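Alcohol dehydrogenase (Thermus sp., PDB 4CPD) probably catalyses the NAD-dependent, zinc-requiring interconversion of alcohols with aldehydes or ketones, as a thermostable medium-chain dehydrogenase. Local coordinates at residues G236-L241 with M256-G261; D170-I175 with L191-I196; I185-V190 with G309-E314; L197-I202 with I217-E222; V317-P322 with K336-V341. All coordinates share one frame; numbering follows the deposited sequence.

Interaction 1 (G236-L241 with M256-G261); sequences GPDLVL and MVRPGG
Arg258 takes hold of Asp238 side-on, NE and NH2 both reaching one carboxylate oxygen. Asp238 OD1 lies 2.7 Å from NE and 3.1 Å from NH2 of Arg258. OD1 sits at the guanidinium's edge, in its plane, but the carboxylate plane is turned 85° from it; NE therefore arrives from above the carboxylate, while NH2 meets the anti lone pair of OD1. Asp238 OD2 has a different partner, the backbone N of Ser171 on the neighbouring strand. Arginine suits this place because its third nitrogen, NH1, also bonds Pro259 O at 2.8 Å and Gln99 of the second subunit. Arg258 CG stands between backbone N and carbonyl carbon (chi1 75°), and the extended chain beyond passes close to two carbonyls, with Arg258 CG 3.5 Å from Pro237 O. At the root of the same residue, Arg258 N gives a nearly straight bond (171° at the hydrogen) to Pro237 O, 3.1 Å away. The apolar side is built by Val240 CG2 against Val257 CB at 3.7 Å and by Pro237 CD near Met256 CG at 4.2 Å. Gly236 fits because a CB there would point into the Met256-Arg258 backbone. Further out, Arg258 to Gly261 form a type II turn, with Gly260 at the positive-phi position that glycine accepts readily. Asp238 and Val240 then make backbone bonds to strand 262-265. Residues 256-261 are the return leg of the beta-alpha-beta crossover from strand 239-242 through helix 247-256 to strand 262-265, in the Rossmann-type coenzyme domain.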
# COMPACT_ATOMS: atom_id res chain seq x y z
N GLY A 236 -2.80 17.51 -5.73
CA GLY A 236 -3.03 16.84 -4.46
C GLY A 236 -1.66 16.65 -3.84
O GLY A 236 -0.62 16.77 -4.52
N PRO A 237 -1.63 16.36 -2.54
CA PRO A 237 -0.37 16.07 -1.86
C PRO A 237 0.23 14.67 -2.21
O PRO A 237 -0.49 13.73 -2.60
CB PRO A 237 -0.75 16.15 -0.39
CG PRO A 237 -2.19 15.71 -0.37
CD PRO A 237 -2.80 16.14 -1.67
N ASP A 238 1.53 14.54 -2.06
CA ASP A 238 2.21 13.29 -2.30
C ASP A 238 1.77 12.19 -1.32
O ASP A 238 1.65 11.04 -1.70
CB ASP A 238 3.71 13.51 -2.17
CG ASP A 238 4.22 14.52 -3.16
OD1 ASP A 238 4.40 14.14 -4.33
OD2 ASP A 238 4.41 15.71 -2.77
N LEU A 239 1.52 12.58 -0.08
CA LEU A 239 1.14 11.65 0.99
C LEU A 239 -0.04 12.17 1.81
O LEU A 239 -0.10 13.34 2.13
CB LEU A 239 2.36 11.44 1.88
CG LEU A 239 2.18 10.64 3.16
CD1 LEU A 239 1.52 9.29 2.91
CD2 LEU A 239 3.54 10.43 3.80
N VAL A 240 -1.00 11.30 2.12
CA VAL A 240 -2.04 11.63 3.09
C VAL A 240 -1.95 10.69 4.25
O VAL A 240 -1.95 9.48 4.07
CB VAL A 240 -3.46 11.51 2.53
CG1 VAL A 240 -4.49 11.92 3.56
CG2 VAL A 240 -3.60 12.39 1.32
N LEU A 241 -1.88 11.24 5.46
CA LEU A 241 -1.98 10.46 6.68
C LEU A 241 -3.37 10.65 7.26
O LEU A 241 -3.69 11.76 7.68
CB LEU A 241 -0.95 10.91 7.70
CG LEU A 241 -1.04 10.06 8.95
CD1 LEU A 241 -0.12 8.88 8.81
CD2 LEU A 241 -0.67 10.84 10.17
N MET A 256 -8.46 13.13 -2.12
CA MET A 256 -7.52 14.21 -1.93
C MET A 256 -6.11 13.94 -2.53
O MET A 256 -5.53 14.80 -3.19
CB MET A 256 -7.46 14.42 -0.43
CG MET A 256 -6.58 15.53 0.11
SD MET A 256 -6.74 15.52 1.91
CE MET A 256 -8.47 15.89 2.16
N VAL A 257 -5.58 12.74 -2.29
CA VAL A 257 -4.19 12.44 -2.61
C VAL A 257 -4.00 12.56 -4.11
O VAL A 257 -4.91 12.27 -4.87
CB VAL A 257 -3.78 11.01 -2.13
CG1 VAL A 257 -4.51 9.94 -2.93
CG2 VAL A 257 -2.27 10.79 -2.19
N ARG A 258 -2.82 13.01 -4.54
CA ARG A 258 -2.51 13.06 -5.97
C ARG A 258 -2.46 11.68 -6.60
O ARG A 258 -2.18 10.70 -5.94
CB ARG A 258 -1.18 13.78 -6.25
CG ARG A 258 0.10 13.02 -5.93
CD ARG A 258 1.30 13.74 -6.54
NE ARG A 258 2.61 13.20 -6.15
CZ ARG A 258 3.20 12.12 -6.68
NH1 ARG A 258 2.61 11.38 -7.62
NH2 ARG A 258 4.40 11.77 -6.25
N PRO A 259 -2.70 11.62 -7.91
CA PRO A 259 -2.35 10.43 -8.65
C PRO A 259 -0.94 10.01 -8.36
O PRO A 259 -0.05 10.85 -8.27
CB PRO A 259 -2.48 10.88 -10.12
CG PRO A 259 -3.54 11.94 -10.08
CD PRO A 259 -3.31 12.65 -8.78
N GLY A 260 -0.75 8.71 -8.17
CA GLY A 260 0.56 8.14 -7.93
C GLY A 260 1.04 8.40 -6.54
O GLY A 260 2.21 8.16 -6.25
N GLY A 261 0.16 8.92 -5.69
CA GLY A 261 0.50 9.20 -4.31
C GLY A 261 0.22 8.02 -3.37
O GLY A 261 -0.08 6.90 -3.79

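Interaction 2 (D170-I175 with L191-I196); sequences DSVAVI and LGASKI
Val172 and Ile196 turn their side chains to the same face of two adjacent parallel strands, whereas Ser171 and Lys195 point to the other. On the valine face, the branches approach loosely rather than interlock. Val172 has CG1 anti to its backbone N (chi1 -172°), which puts CG2 beside that N and 4.0 Å from Ala193 CB. Further along, Val174 CG2 meets Ile196 CG2 at 4.4 Å. Beta-branched residues suit such strands, and the same face is covered by helix 179-190, whose Ala188 and Gln189 pack on Ile196. Alanine at 193 is small enough for its CB to lie 3.5 Å from Asp170 O, in the short passage from helix to strand. Just before it, Gly192 takes the positive phi of a Schellman motif that closes the helix. On the other face Lys195 leads its end away to a salt bridge with Glu231. In the loop before the strand, Ser194 OG is bonded to Gly169 O.

Two backbone bonds join the segments. Val172 N reaches Lys195 O at 2.9 Å, nearly along the C=O axis, and Ser194 N reaches Asp170 O at 2.9 Å from 34° out of the carbonyl plane. With few direct side-chain contacts, the pairing rests chiefly on main-chain polarity, while the side chains serve the layers on either side: apolar groups for the helix, and a charged lysine for its acidic partner.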
# COMPACT_ATOMS: atom_id res chain seq x y z
N ASP A 170 8.29 16.47 -0.18
CA ASP A 170 6.97 15.97 -0.40
C ASP A 170 6.03 16.87 0.28
O ASP A 170 6.38 17.47 1.27
CB ASP A 170 6.77 14.58 0.22
CG ASP A 170 7.25 13.43 -0.67
OD1 ASP A 170 7.71 13.66 -1.81
OD2 ASP A 170 7.17 12.28 -0.19
N SER A 171 4.80 16.95 -0.23
CA SER A 171 3.73 17.63 0.46
C SER A 171 2.84 16.58 1.15
O SER A 171 2.68 15.48 0.64
CB SER A 171 2.92 18.45 -0.54
OG SER A 171 2.21 17.60 -1.43
N VAL A 172 2.25 16.93 2.28
CA VAL A 172 1.56 15.97 3.10
C VAL A 172 0.25 16.54 3.59
O VAL A 172 0.22 17.66 4.08
CB VAL A 172 2.39 15.66 4.35
CG1 VAL A 172 1.79 14.52 5.14
CG2 VAL A 172 3.81 15.32 3.97
N ALA A 173 -0.83 15.77 3.51
CA ALA A 173 -2.05 16.16 4.19
C ALA A 173 -2.30 15.25 5.38
O ALA A 173 -2.17 14.04 5.25
CB ALA A 173 -3.22 16.10 3.23
N VAL A 174 -2.68 15.82 6.52
CA VAL A 174 -2.97 15.03 7.72
C VAL A 174 -4.41 15.28 8.08
O VAL A 174 -4.80 16.42 8.29
CB VAL A 174 -2.11 15.45 8.91
CG1 VAL A 174 -2.42 14.61 10.13
CG2 VAL A 174 -0.64 15.36 8.55
N ILE A 175 -5.20 14.22 8.16
CA ILE A 175 -6.62 14.34 8.45
C ILE A 175 -6.82 13.93 9.89
O ILE A 175 -6.63 12.76 10.25
CB ILE A 175 -7.47 13.48 7.48
CG1 ILE A 175 -7.38 14.03 6.06
CG2 ILE A 175 -8.92 13.45 7.90
CD1 ILE A 175 -7.82 13.05 4.99
N LEU A 191 11.04 15.83 8.84
CA LEU A 191 11.43 14.95 7.75
C LEU A 191 11.45 15.70 6.41
O LEU A 191 11.55 15.08 5.36
CB LEU A 191 10.51 13.74 7.69
CG LEU A 191 10.99 12.53 8.49
CD1 LEU A 191 11.33 12.89 9.93
CD2 LEU A 191 9.93 11.43 8.43
N GLY A 192 11.35 17.02 6.48
CA GLY A 192 11.57 17.88 5.33
C GLY A 192 10.42 18.06 4.38
O GLY A 192 10.61 18.24 3.19
N ALA A 193 9.20 18.00 4.89
CA ALA A 193 8.06 18.21 4.02
C ALA A 193 8.12 19.64 3.53
O ALA A 193 8.54 20.50 4.24
CB ALA A 193 6.77 17.95 4.75
N SER A 194 7.71 19.85 2.30
CA SER A 194 7.68 21.16 1.69
C SER A 194 6.41 21.92 2.06
O SER A 194 6.35 23.15 2.00
CB SER A 194 7.77 21.05 0.16
OG SER A 194 6.63 20.41 -0.37
N LYS A 195 5.39 21.19 2.44
CA LYS A 195 4.15 21.80 2.82
C LYS A 195 3.24 20.74 3.49
O LYS A 195 3.17 19.60 3.04
CB LYS A 195 3.46 22.38 1.60
CG LYS A 195 2.11 23.00 1.92
CD LYS A 195 1.40 23.56 0.70
CE LYS A 195 2.02 24.87 0.25
NZ LYS A 195 1.11 25.57 -0.70
N ILE A 196 2.56 21.14 4.55
CA ILE A 196 1.77 20.25 5.36
C ILE A 196 0.42 20.87 5.54
O ILE A 196 0.34 22.04 5.87
CB ILE A 196 2.37 20.06 6.77
CG1 ILE A 196 3.83 19.59 6.69
CG2 ILE A 196 1.52 19.08 7.59
CD1 ILE A 196 4.53 19.59 8.03

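Interaction 3 (I185-V190 with G309-E314); sequences IEVAQV and GRLQPE
Glu186 reaches from its helix across Leu311 to the backbone of Gln312. Its CB comes within 4.2 Å of Leu311 CD2, and CG, anti to the backbone N (chi1 -161°), lies closer, 3.6 Å from the same Leu311 CD2. The chain stays extended beyond CG, the two side chains sliding past each other in opposite directions, and CD of Glu186 arrives beside Gln312 N. At the tip, OE2 accepts from that amide: Gln312 N to Glu186 OE2 is 2.7 Å, with 167° at the hydrogen, and the donor is on the syn side, 25° out of the carboxylate plane. Glu186 OE2 also lies 3.4 Å from Leu311 CA, while OE1 faces the carbonyl group of Gln312. Glutamate suits the place: its methylenes are apolar enough for leucine, and its end satisfies a loop amide.

One turn on, Val190 divides its branches. CG2 touches Leu311 CD2 at 4.1 Å, and CG1 lies over one face of the Arg310 guanidinium, 3.7 Å above its plane and offset toward the rim. Val187 CG2 meets the other leucine branch, Leu311 CD1, at 4.2 Å. Leucine works as a hub here, because its side chain also packs on Leu305 and Leu306 of helix 295-307. The arrangement is consistent with the domain junction of medium-chain dehydrogenases, where the first helix of the Rossmann-type domain packs on the chain returning to the catalytic domain.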
# COMPACT_ATOMS: atom_id res chain seq x y z
N ILE A 185 2.14 16.02 12.14
CA ILE A 185 2.53 17.34 11.65
C ILE A 185 3.97 17.69 12.02
O ILE A 185 4.78 18.01 11.17
CB ILE A 185 1.59 18.42 12.16
CG1 ILE A 185 0.24 18.27 11.49
CG2 ILE A 185 2.13 19.78 11.82
CD1 ILE A 185 -0.87 19.01 12.21
N GLU A 186 4.29 17.61 13.30
CA GLU A 186 5.64 17.93 13.75
C GLU A 186 6.66 17.07 13.03
O GLU A 186 7.64 17.58 12.55
CB GLU A 186 5.77 17.72 15.26
CG GLU A 186 6.95 18.43 15.91
CD GLU A 186 7.00 18.25 17.43
OE1 GLU A 186 6.02 17.80 18.06
OE2 GLU A 186 8.04 18.58 18.02
N VAL A 187 6.42 15.76 12.96
CA VAL A 187 7.37 14.82 12.35
C VAL A 187 7.55 15.19 10.89
O VAL A 187 8.68 15.28 10.39
CB VAL A 187 6.89 13.37 12.40
CG1 VAL A 187 7.78 12.47 11.55
CG2 VAL A 187 6.84 12.86 13.83
N ALA A 188 6.43 15.41 10.21
CA ALA A 188 6.50 15.71 8.78
C ALA A 188 7.44 16.89 8.54
O ALA A 188 8.31 16.85 7.66
CB ALA A 188 5.12 16.00 8.23
N GLN A 189 7.29 17.91 9.37
CA GLN A 189 8.23 19.06 9.39
C GLN A 189 9.69 18.65 9.44
O GLN A 189 10.44 18.93 8.55
CB GLN A 189 7.96 19.94 10.60
CG GLN A 189 8.51 21.33 10.44
CD GLN A 189 7.63 22.16 9.53
OE1 GLN A 189 6.43 21.92 9.45
NE2 GLN A 189 8.22 23.13 8.83
N VAL A 190 10.06 17.92 10.45
CA VAL A 190 11.45 17.51 10.62
C VAL A 190 11.95 16.53 9.52
O VAL A 190 13.16 16.42 9.30
CB VAL A 190 11.59 16.94 12.04
CG1 VAL A 190 12.94 16.26 12.26
CG2 VAL A 190 11.33 18.06 13.04
N GLY A 309 16.18 16.67 21.03
CA GLY A 309 15.37 17.88 20.95
C GLY A 309 14.68 18.18 19.64
O GLY A 309 13.86 19.09 19.59
N ARG A 310 14.92 17.38 18.61
CA ARG A 310 14.28 17.60 17.31
C ARG A 310 12.77 17.51 17.36
O ARG A 310 12.08 18.15 16.58
CB ARG A 310 14.79 16.63 16.24
CG ARG A 310 16.32 16.56 16.15
CD ARG A 310 16.97 17.81 15.59
NE ARG A 310 16.95 17.75 14.14
CZ ARG A 310 16.15 18.46 13.35
NH1 ARG A 310 15.31 19.37 13.84
NH2 ARG A 310 16.21 18.27 12.05
N LEU A 311 12.25 16.73 18.30
CA LEU A 311 10.82 16.64 18.54
C LEU A 311 10.47 16.91 19.99
O LEU A 311 11.14 16.45 20.94
CB LEU A 311 10.32 15.26 18.13
CG LEU A 311 10.41 14.93 16.64
CD1 LEU A 311 10.16 13.46 16.39
CD2 LEU A 311 9.41 15.78 15.89
N GLN A 312 9.36 17.61 20.17
CA GLN A 312 8.93 18.05 21.49
C GLN A 312 7.46 17.77 21.68
O GLN A 312 6.66 18.69 21.83
CB GLN A 312 9.23 19.53 21.63
CG GLN A 312 10.59 19.88 21.08
CD GLN A 312 11.03 21.26 21.48
OE1 GLN A 312 10.24 22.21 21.44
NE2 GLN A 312 12.30 21.39 21.87
N PRO A 313 7.09 16.50 21.69
CA PRO A 313 5.68 16.15 21.75
C PRO A 313 4.98 16.60 23.02
O PRO A 313 3.79 16.87 22.96
CB PRO A 313 5.70 14.62 21.72
CG PRO A 313 7.05 14.23 22.25
CD PRO A 313 7.97 15.31 21.74
N GLU A 314 5.69 16.65 24.14
CA GLU A 314 5.07 17.07 25.43
C GLU A 314 4.38 18.45 25.38
O GLU A 314 3.49 18.72 26.19
CB GLU A 314 6.07 17.03 26.61
CG GLU A 314 7.05 18.20 26.68
CD GLU A 314 8.19 18.06 25.69
OE1 GLU A 314 8.15 17.15 24.81
OE2 GLU A 314 9.13 18.86 25.82

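Interaction 4 (L197-I202 with I217-E222); sequences LAIDRI and INAEQE. With NAD (nicotinamide-adenine-dinucleotide), chain G.
Ile199 and Ile217 lie side by side on one face of the sheet, pointing the same way, with Ile199 CG1 4.1 Å from Ile217 CB. Ile217 CD1 leans back to within 4.1 Å of Leu197 CD2. In the other direction Ile199 CG2 rests on Ala219 CB at 4.0 Å, the alanine methyl being a small bump beside the isoleucine branch; Val228 of helix 224-231 packs on both isoleucines. The strands run parallel, and Ala219 N bonds Asp200 O at 2.9 Å. Strand 195-200 is the second strand of a Rossmann fold, and the acid at its end is the familiar grip on the adenosine ribose of NAD. Asp200 turns to the opposite face, where OD1 receives NAD O2B at 3.1 Å and OD2 receives NAD O3B at 3.0 Å; Ala177 N of the glycine-rich loop also donates to OD2. Arg201 CG sits between backbone N and carbonyl carbon (chi1 68°), and from there the extended chain carries the flat guanidinium over the adenine, NAD N7A lying 3.5 Å above its centre. The bent Glu220 crosses the aliphatic part of Arg201 at a slant, OE2 being 3.8 Å from Arg201 CD, its charged atoms not in contact with the guanidinium. Asn218 OD1 accepts from Glu220 N, forming an Asx turn.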
# COMPACT_ATOMS: atom_id res chain seq x y z
N LEU A 197 -0.64 20.08 5.38
CA LEU A 197 -2.01 20.56 5.50
C LEU A 197 -2.75 19.78 6.57
O LEU A 197 -2.72 18.55 6.59
CB LEU A 197 -2.74 20.38 4.18
CG LEU A 197 -1.97 21.02 3.03
CD1 LEU A 197 -1.90 20.11 1.83
CD2 LEU A 197 -2.60 22.35 2.68
N ALA A 198 -3.44 20.49 7.45
CA ALA A 198 -4.13 19.84 8.55
C ALA A 198 -5.60 20.07 8.38
O ALA A 198 -6.04 21.19 8.24
CB ALA A 198 -3.66 20.38 9.90
N ILE A 199 -6.35 18.98 8.36
CA ILE A 199 -7.78 19.02 8.20
C ILE A 199 -8.37 18.52 9.51
O ILE A 199 -8.03 17.42 9.97
CB ILE A 199 -8.23 18.11 7.05
CG1 ILE A 199 -7.77 18.67 5.71
CG2 ILE A 199 -9.75 17.98 7.03
CD1 ILE A 199 -6.42 18.19 5.26
N ASP A 200 -9.23 19.34 10.10
CA ASP A 200 -10.01 18.97 11.28
C ASP A 200 -11.27 19.85 11.30
O ASP A 200 -11.56 20.55 10.32
CB ASP A 200 -9.19 19.15 12.54
CG ASP A 200 -9.66 18.28 13.67
OD1 ASP A 200 -10.85 18.36 14.03
OD2 ASP A 200 -8.85 17.50 14.20
N ARG A 201 -12.01 19.79 12.40
CA ARG A 201 -13.21 20.61 12.56
C ARG A 201 -13.30 21.28 13.95
O ARG A 201 -14.40 21.61 14.41
CB ARG A 201 -14.44 19.74 12.31
CG ARG A 201 -14.65 18.68 13.37
CD ARG A 201 -15.78 17.73 13.01
NE ARG A 201 -16.00 16.76 14.08
CZ ARG A 201 -16.71 15.65 13.97
NH1 ARG A 201 -17.30 15.33 12.81
NH2 ARG A 201 -16.84 14.84 15.01
N ILE A 202 -12.16 21.49 14.60
CA ILE A 202 -12.12 22.12 15.94
C ILE A 202 -11.04 23.21 15.99
O ILE A 202 -9.84 22.90 15.96
CB ILE A 202 -11.86 21.09 17.06
CG1 ILE A 202 -13.02 20.10 17.12
CG2 ILE A 202 -11.68 21.78 18.41
CD1 ILE A 202 -12.86 19.01 18.16
N ILE A 217 -7.18 23.74 7.84
CA ILE A 217 -8.34 23.66 6.94
C ILE A 217 -9.52 23.11 7.73
O ILE A 217 -9.49 21.96 8.18
CB ILE A 217 -8.07 22.73 5.75
CG1 ILE A 217 -6.90 23.25 4.90
CG2 ILE A 217 -9.33 22.57 4.90
CD1 ILE A 217 -6.52 22.37 3.72
N ASN A 218 -10.56 23.93 7.91
CA ASN A 218 -11.75 23.48 8.63
C ASN A 218 -12.73 22.79 7.68
O ASN A 218 -13.29 23.42 6.78
CB ASN A 218 -12.43 24.65 9.35
CG ASN A 218 -13.31 24.20 10.50
OD1 ASN A 218 -14.11 23.28 10.34
ND2 ASN A 218 -13.16 24.83 11.67
N ALA A 219 -12.94 21.49 7.89
CA ALA A 219 -13.78 20.68 7.00
C ALA A 219 -15.28 20.98 7.12
O ALA A 219 -16.05 20.63 6.22
CB ALA A 219 -13.53 19.20 7.22
N GLU A 220 -15.68 21.59 8.24
CA GLU A 220 -17.06 22.06 8.44
C GLU A 220 -17.32 23.28 7.55
O GLU A 220 -18.40 23.41 6.97
CB GLU A 220 -17.31 22.45 9.90
CG GLU A 220 -18.61 21.90 10.49
CD GLU A 220 -18.33 20.79 11.48
OE1 GLU A 220 -18.00 21.11 12.64
OE2 GLU A 220 -18.43 19.59 11.11
N GLN A 221 -16.31 24.14 7.44
CA GLN A 221 -16.45 25.47 6.82
C GLN A 221 -16.02 25.57 5.35
O GLN A 221 -16.21 26.61 4.72
CB GLN A 221 -15.63 26.48 7.61
CG GLN A 221 -15.91 26.50 9.11
CD GLN A 221 -15.15 27.59 9.86
OE1 GLN A 221 -15.63 28.08 10.89
NE2 GLN A 221 -13.96 27.97 9.36
N GLU A 222 -15.42 24.52 4.80
CA GLU A 222 -15.06 24.53 3.39
C GLU A 222 -14.87 23.10 2.90
O GLU A 222 -14.84 22.15 3.70
CB GLU A 222 -13.80 25.39 3.12
CG GLU A 222 -12.60 25.11 4.02
CD GLU A 222 -11.39 25.99 3.71
OE1 GLU A 222 -11.07 26.17 2.52
OE2 GLU A 222 -10.75 26.50 4.66
PA NAD G . -8.82 11.95 19.28
O1A NAD G . -8.38 12.68 20.56
O2A NAD G . -10.24 11.40 19.19
O5B NAD G . -8.54 12.81 17.94
C5B NAD G . -9.42 12.74 16.82
C4B NAD G . -9.43 14.07 16.08
O4B NAD G . -10.06 13.90 14.80
C3B NAD G . -10.23 15.13 16.85
O3B NAD G . -9.58 16.41 16.87
C2B NAD G . -11.51 15.25 16.08
O2B NAD G . -12.08 16.55 16.19
C1B NAD G . -11.03 14.93 14.67
N9A NAD G . -12.16 14.49 13.85
C8A NAD G . -13.12 13.63 14.25
N7A NAD G . -14.01 13.46 13.23
C5A NAD G . -13.60 14.22 12.19
C6A NAD G . -14.08 14.48 10.81
N6A NAD G . -15.19 13.87 10.38
N1A NAD G . -13.38 15.34 10.02
C2A NAD G . -12.26 15.94 10.45
N3A NAD G . -11.77 15.74 11.70
C4A NAD G . -12.38 14.91 12.59
O3 NAD G . -7.85 10.68 19.03
PN NAD G . -6.23 10.62 18.96
O1N NAD G . -5.79 10.41 20.40
O2N NAD G . -5.66 11.72 18.05
O5D NAD G . -6.02 9.26 18.11
C5D NAD G . -6.17 9.35 16.68
C4D NAD G . -6.77 8.12 16.01
O4D NAD G . -5.70 7.18 15.77
C3D NAD G . -7.82 7.38 16.83
O3D NAD G . -8.78 6.81 15.94
C2D NAD G . -7.01 6.33 17.59
O2D NAD G . -7.75 5.19 18.08
C1D NAD G . -5.98 5.98 16.52
N1N NAD G . -4.74 5.37 17.04
C2N NAD G . -4.28 4.36 16.30
C3N NAD G . -3.12 3.67 16.64
C7N NAD G . -2.71 2.56 15.71
O7N NAD G . -2.06 1.61 16.10
N7N NAD G . -3.07 2.69 14.41
C4N NAD G . -2.42 4.04 17.79
C5N NAD G . -2.91 5.11 18.56
C6N NAD G . -4.09 5.76 18.16

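Interaction 5 (V317-P322 with K336-V341); sequences VSHYLP and KEALKV
Lys340 O is approached by successive amides of the facing segment. Ser318 N bonds it at 3.1 Å, lying in the carbonyl plane, and His319 N adds a weak, longer bond to Lys340 O at 3.4 Å. A second polar centre is the hydroxyl of Ser318. Its OG stands between backbone N and carbonyl carbon (chi1 61°), which brings it to Leu339 N, from which OG accepts at 3.0 Å. The same Ser318 OG lies at the edge of the His319 ring, in its plane, 2.6 Å from ND1 of His319. Serine is apt here because its short hydroxyl can serve the main chain and the imidazole together.

Ala338 brings its CB obliquely against that ring, 3.6 Å from His319 CE1, a small methyl being enough to meet the ring. On the same face as the histidine, two residues on, Leu321 CD1 meets Val341 CG1 at 4.1 Å, apolar branches where the strands take up their pairing; His319 and Val341 form a parallel bridge.

Lys340 sends its side chain away, bent at chi2 (66°), to a salt bridge of NZ with Glu60 and a bond to Ile37 O. Those partners adjoin His59 and Cys38, two ligands of the active-site zinc, and the lysine side chain is about 6 Å from both zinc and NAD. Leu339, meanwhile, packs on Arg205, a residue that binds NAD. Strand 319-322, helix 326-334 and strand 341-344 thus form a beta-alpha-beta unit in the catalytic domain, set beside the cleft where metal and coenzyme meet.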
# COMPACT_ATOMS: atom_id res chain seq x y z
N VAL A 317 0.59 18.49 25.82
CA VAL A 317 -0.05 18.15 27.09
C VAL A 317 -0.76 19.39 27.66
O VAL A 317 -0.12 20.39 28.00
CB VAL A 317 0.96 17.63 28.13
CG1 VAL A 317 0.24 17.30 29.42
CG2 VAL A 317 1.66 16.40 27.59
N SER A 318 -2.09 19.32 27.75
CA SER A 318 -2.87 20.39 28.35
C SER A 318 -3.04 20.20 29.86
O SER A 318 -3.14 21.17 30.57
CB SER A 318 -4.24 20.48 27.69
OG SER A 318 -4.96 19.26 27.88
N HIS A 319 -3.08 18.95 30.33
CA HIS A 319 -3.36 18.66 31.74
C HIS A 319 -2.48 17.59 32.33
O HIS A 319 -2.50 16.46 31.87
CB HIS A 319 -4.76 18.15 31.89
CG HIS A 319 -5.80 19.15 31.54
ND1 HIS A 319 -6.07 19.50 30.23
CD2 HIS A 319 -6.65 19.87 32.30
CE1 HIS A 319 -7.05 20.38 30.21
NE2 HIS A 319 -7.43 20.61 31.45
N TYR A 320 -1.74 17.94 33.37
CA TYR A 320 -1.13 16.94 34.23
C TYR A 320 -2.02 16.78 35.49
O TYR A 320 -2.17 17.73 36.25
CB TYR A 320 0.27 17.36 34.64
CG TYR A 320 1.31 17.32 33.55
CD1 TYR A 320 1.45 18.37 32.65
CD2 TYR A 320 2.22 16.26 33.48
CE1 TYR A 320 2.44 18.37 31.68
CE2 TYR A 320 3.20 16.25 32.49
CZ TYR A 320 3.29 17.30 31.60
OH TYR A 320 4.24 17.32 30.62
N LEU A 321 -2.61 15.62 35.68
CA LEU A 321 -3.48 15.38 36.83
C LEU A 321 -2.92 14.31 37.71
O LEU A 321 -2.18 13.48 37.23
CB LEU A 321 -4.86 14.93 36.39
CG LEU A 321 -5.58 15.82 35.37
CD1 LEU A 321 -6.96 15.26 35.05
CD2 LEU A 321 -5.69 17.26 35.84
N PRO A 322 -3.25 14.33 39.01
CA PRO A 322 -2.88 13.18 39.83
C PRO A 322 -3.70 11.95 39.43
O PRO A 322 -4.81 12.09 38.93
CB PRO A 322 -3.20 13.62 41.27
CG PRO A 322 -3.53 15.06 41.21
CD PRO A 322 -3.90 15.39 39.80
N LYS A 336 -13.53 16.76 24.87
CA LYS A 336 -12.63 17.54 24.00
C LYS A 336 -12.17 18.88 24.67
O LYS A 336 -11.71 19.83 24.00
CB LYS A 336 -13.28 17.77 22.63
CG LYS A 336 -12.46 17.31 21.43
CD LYS A 336 -12.94 15.96 20.91
N GLU A 337 -12.28 18.93 25.99
CA GLU A 337 -11.82 20.06 26.79
C GLU A 337 -10.33 19.96 27.12
O GLU A 337 -9.65 20.97 27.26
CB GLU A 337 -12.65 20.16 28.07
CG GLU A 337 -14.03 20.77 27.82
CD GLU A 337 -15.05 20.46 28.92
OE1 GLU A 337 -14.66 20.31 30.10
OE2 GLU A 337 -16.25 20.36 28.58
N ALA A 338 -9.81 18.75 27.25
CA ALA A 338 -8.37 18.55 27.23
C ALA A 338 -7.91 18.09 25.85
O ALA A 338 -8.65 17.44 25.11
CB ALA A 338 -7.96 17.54 28.28
N LEU A 339 -6.68 18.44 25.51
CA LEU A 339 -6.03 17.98 24.30
C LEU A 339 -5.27 16.67 24.53
O LEU A 339 -5.39 15.71 23.76
CB LEU A 339 -5.06 19.05 23.82
CG LEU A 339 -4.37 18.79 22.47
CD1 LEU A 339 -5.40 18.61 21.36
CD2 LEU A 339 -3.40 19.92 22.13
N LYS A 340 -4.47 16.64 25.58
CA LYS A 340 -3.80 15.45 26.01
C LYS A 340 -3.65 15.47 27.51
O LYS A 340 -3.17 16.46 28.07
CB LYS A 340 -2.43 15.33 25.37
CG LYS A 340 -1.67 14.05 25.70
CD LYS A 340 -2.35 12.80 25.13
CE LYS A 340 -1.53 11.55 25.38
NZ LYS A 340 -2.09 10.37 24.67
N VAL A 341 -4.05 14.37 28.14
CA VAL A 341 -3.98 14.22 29.58
C VAL A 341 -2.90 13.24 29.98
O VAL A 341 -2.83 12.11 29.47
CB VAL A 341 -5.31 13.71 30.18
CG1 VAL A 341 -5.23 13.71 31.70
CG2 VAL A 341 -6.46 14.59 29.74

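Overall arrangement
Interactions 1, 2 and 4 build the parallel sheet of the coenzyme domain. Strand 195-200 is shared by interactions 2 and 4, whose centres are 16 Å apart, and strand 171-175 of interaction 2 neighbours strand 239-242 of interaction 1, the centres of these two interactions being 10 Å apart. Along the chain, interaction 2 comes first, then 4, then 1. Interaction 3 spans all of interactions 1 and 4: it starts on helix 179-190, which connects the two strands of interaction 2, and ends just before interaction 5. That last contact lies in the catalytic domain's mixed sheet, its centre 33 Å from that of interaction 1, yet touches interaction 4 through Ile202 and Lys336. NAD and the active-site zinc thus lie between two tied domains.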